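Local coordinates for methyltransferase (Thermus thermophilus, PDB 1WS6), which probably transfers a methyl group from S-adenosylmethionine to a substrate not yet identified, at residues 144-149 / 162-167. Residues are numbered along the deposited sequence; the frame is centred on the assembly and turned at random.
Sequences VLQHPK and GENALT
His-147 lies over the neighbouring strand with the carbonyl oxygen of Ala-165 above the centre of its ring, 3.9 Å from the plane. A chi1 of 54° sets CG between the backbone N and the carbonyl carbon, from where the ring can lie across Ala-165 O, and the imidazole is gripped at both nitrogens. NE2 shares a nearly straight hydrogen bond with Thr-167 OG1 (3.1 Å, 171°), while ND1 donates to Pro-148 O, which lies in the ring plane although the ring nitrogen stands well above the plane of that carbonyl. These two bonds hold the ring's rotation, and Ala-165 CB packs 3.5 Å from CE1. An alanine in place of His-147 would probably leave Thr-167 OG1 without this partner and open a gap over Ala-165 CB. Beneath the ring, the backbones run antiparallel: Leu-145 and Thr-167 form one hydrogen-bonded pair, His-147 and Ala-165 the next, with two N-H to O bonds in each. The sheet face bearing Gln-146 and Leu-166 is also packed closely; Leu-166 CD2 lies 3.5 Å from Gln-146 CB and also meets Val-144 CG1. Phe-115 of strand 111-116 touches all three residues, and Leu-27 of helix 25-38 touches Gln-146 and Leu-166. Where strand 141-148 ends, the contact becomes looser and more exposed to solvent. Lys-149 N still bonds straight to Glu-163 O (2.9 Å), and Lys-149 CD approaches Gly-162 O to 3.4 Å, but the charged ends form only a long salt bridge, Lys-149 NZ to Glu-163 OE1 3.8 Å. Strand 141-148 runs parallel to strand 111-116 on its other side, whereas strand 164-170 reverses direction between it and strand 157-161. This antiparallel insertion completes the 3-2-1-4-5-7-6 strand order of the class I, Rossmann-like methyltransferase fold.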
ATOM      1  N   VAL A 144      -5.978   5.406  -0.285  1.00 17.72           N
ATOM      2  CA  VAL A 144      -4.876   6.276  -0.643  1.00 18.89           C
ATOM      3  C   VAL A 144      -4.342   5.826  -1.987  1.00 21.21           C
ATOM      4  O   VAL A 144      -3.968   4.667  -2.160  1.00 20.61           O
ATOM      5  CB  VAL A 144      -3.747   6.208   0.388  1.00 18.20           C
ATOM      6  CG1 VAL A 144      -2.605   7.119  -0.047  1.00 15.49           C
ATOM      7  CG2 VAL A 144      -4.277   6.610   1.764  1.00 15.32           C
ATOM      8  N   LEU A 145      -4.294   6.750  -2.933  1.00 22.85           N
ATOM      9  CA  LEU A 145      -3.833   6.428  -4.270  1.00 25.51           C
ATOM     10  C   LEU A 145      -2.561   7.207  -4.619  1.00 25.46           C
ATOM     11  O   LEU A 145      -2.533   8.429  -4.489  1.00 25.77           O
ATOM     12  CB  LEU A 145      -4.966   6.757  -5.253  1.00 29.16           C
ATOM     13  CG  LEU A 145      -6.371   6.438  -4.679  1.00 33.62           C
ATOM     14  CD1 LEU A 145      -7.481   7.003  -5.566  1.00 33.57           C
ATOM     15  CD2 LEU A 145      -6.534   4.933  -4.535  1.00 33.17           C
ATOM     16  N   GLN A 146      -1.497   6.509  -5.020  1.00 23.96           N
ATOM     17  CA  GLN A 146      -0.260   7.191  -5.404  1.00 23.87           C
ATOM     18  C   GLN A 146      -0.212   7.200  -6.921  1.00 24.17           C
ATOM     19  O   GLN A 146      -0.557   6.215  -7.557  1.00 25.08           O
ATOM     20  CB  GLN A 146       0.985   6.481  -4.863  1.00 23.37           C
ATOM     21  CG  GLN A 146       2.282   7.154  -5.316  1.00 22.63           C
ATOM     22  CD  GLN A 146       3.544   6.408  -4.892  1.00 26.24           C
ATOM     23  OE1 GLN A 146       4.453   6.192  -5.701  1.00 23.97           O
ATOM     24  NE2 GLN A 146       3.613   6.027  -3.616  1.00 25.20           N
ATOM     25  N   HIS A 147       0.228   8.308  -7.503  1.00 24.80           N
ATOM     26  CA  HIS A 147       0.268   8.434  -8.952  1.00 25.15           C
ATOM     27  C   HIS A 147       1.088   9.648  -9.373  1.00 25.58           C
ATOM     28  O   HIS A 147       1.507  10.449  -8.541  1.00 26.11           O
ATOM     29  CB  HIS A 147      -1.158   8.614  -9.449  1.00 24.27           C
ATOM     30  CG  HIS A 147      -1.877   9.748  -8.779  1.00 24.75           C
ATOM     31  ND1 HIS A 147      -1.596  11.070  -9.048  1.00 24.05           N
ATOM     32  CD2 HIS A 147      -2.828   9.756  -7.816  1.00 26.43           C
ATOM     33  CE1 HIS A 147      -2.343  11.843  -8.281  1.00 24.23           C
ATOM     34  NE2 HIS A 147      -3.099  11.070  -7.522  1.00 25.42           N
ATOM     35  N   PRO A 148       1.342   9.797 -10.679  1.00 26.56           N
ATOM     36  CA  PRO A 148       2.121  10.973 -11.085  1.00 26.16           C
ATOM     37  C   PRO A 148       1.296  12.228 -10.822  1.00 27.19           C
ATOM     38  O   PRO A 148       0.090  12.249 -11.077  1.00 28.59           O
ATOM     39  CB  PRO A 148       2.395  10.720 -12.571  1.00 26.69           C
ATOM     40  CG  PRO A 148       1.345   9.716 -12.984  1.00 25.60           C
ATOM     41  CD  PRO A 148       1.199   8.835 -11.785  1.00 24.89           C
ATOM     42  N   LYS A 149       1.941  13.268 -10.299  1.00 27.35           N
ATOM     43  CA  LYS A 149       1.255  14.512  -9.964  1.00 26.11           C
ATOM     44  C   LYS A 149       0.374  15.100 -11.071  1.00 26.17           C
ATOM     45  O   LYS A 149      -0.564  15.847 -10.790  1.00 25.68           O
ATOM     46  CB  LYS A 149       2.269  15.563  -9.495  1.00 26.32           C
ATOM     47  CG  LYS A 149       2.988  16.322 -10.611  1.00 27.34           C
ATOM     48  CD  LYS A 149       3.989  17.321 -10.026  1.00 26.78           C
ATOM     49  CE  LYS A 149       4.250  18.502 -10.961  1.00 28.44           C
ATOM     50  NZ  LYS A 149       4.735  18.110 -12.308  1.00 29.07           N
ATOM     51  N   GLY A 162       7.188  16.169  -4.889  1.00 30.86           N
ATOM     52  CA  GLY A 162       8.037  16.176  -6.059  1.00 32.13           C
ATOM     53  C   GLY A 162       7.224  15.837  -7.299  1.00 33.21           C
ATOM     54  O   GLY A 162       6.361  16.611  -7.712  1.00 31.78           O
ATOM     55  N   GLU A 163       7.479  14.667  -7.878  1.00 33.58           N
ATOM     56  CA  GLU A 163       6.776  14.250  -9.087  1.00 34.70           C
ATOM     57  C   GLU A 163       5.582  13.325  -8.827  1.00 34.39           C
ATOM     58  O   GLU A 163       4.812  13.024  -9.743  1.00 34.34           O
ATOM     59  CB  GLU A 163       7.756  13.561 -10.037  1.00 36.47           C
ATOM     60  CG  GLU A 163       7.549  13.917 -11.500  1.00 42.53           C
ATOM     61  CD  GLU A 163       8.003  15.334 -11.835  1.00 44.63           C
ATOM     62  OE1 GLU A 163       7.730  15.794 -12.967  1.00 47.08           O
ATOM     63  OE2 GLU A 163       8.641  15.982 -10.975  1.00 45.20           O
ATOM     64  N   ASN A 164       5.428  12.870  -7.586  1.00 32.53           N
ATOM     65  CA  ASN A 164       4.322  11.990  -7.249  1.00 30.51           C
ATOM     66  C   ASN A 164       3.298  12.692  -6.375  1.00 30.93           C
ATOM     67  O   ASN A 164       3.615  13.632  -5.646  1.00 32.20           O
ATOM     68  CB  ASN A 164       4.814  10.757  -6.500  1.00 30.50           C
ATOM     69  CG  ASN A 164       5.899  10.016  -7.238  1.00 31.94           C
ATOM     70  OD1 ASN A 164       7.091  10.258  -7.031  1.00 32.06           O
ATOM     71  ND2 ASN A 164       5.496   9.110  -8.117  1.00 33.50           N
ATOM     72  N   ALA A 165       2.062  12.222  -6.445  1.00 27.83           N
ATOM     73  CA  ALA A 165       1.002  12.787  -5.636  1.00 26.40           C
ATOM     74  C   ALA A 165       0.244  11.655  -4.956  1.00 25.37           C
ATOM     75  O   ALA A 165       0.278  10.508  -5.406  1.00 26.00           O
ATOM     76  CB  ALA A 165       0.052  13.598  -6.505  1.00 25.42           C
ATOM     77  N   LEU A 166      -0.415  11.976  -3.852  1.00 22.28           N
ATOM     78  CA  LEU A 166      -1.215  10.998  -3.150  1.00 21.27           C
ATOM     79  C   LEU A 166      -2.605  11.590  -3.066  1.00 21.96           C
ATOM     80  O   LEU A 166      -2.760  12.764  -2.729  1.00 23.38           O
ATOM     81  CB  LEU A 166      -0.684  10.750  -1.739  1.00 20.96           C
ATOM     82  CG  LEU A 166       0.565   9.878  -1.563  1.00 22.72           C
ATOM     83  CD1 LEU A 166       0.929   9.820  -0.079  1.00 19.89           C
ATOM     84  CD2 LEU A 166       0.306   8.479  -2.113  1.00 18.92           C
ATOM     85  N   THR A 167      -3.614  10.803  -3.410  1.00 19.99           N
ATOM     86  CA  THR A 167      -4.983  11.276  -3.318  1.00 21.37           C
ATOM     87  C   THR A 167      -5.607  10.485  -2.192  1.00 22.40           C
ATOM     88  O   THR A 167      -5.595   9.257  -2.215  1.00 24.35           O
ATOM     89  CB  THR A 167      -5.780  11.024  -4.612  1.00 21.05           C
ATOM     90  OG1 THR A 167      -5.390  11.976  -5.608  1.00 19.81           O
ATOM     91  CG2 THR A 167      -7.271  11.165  -4.353  1.00 21.65           C
TER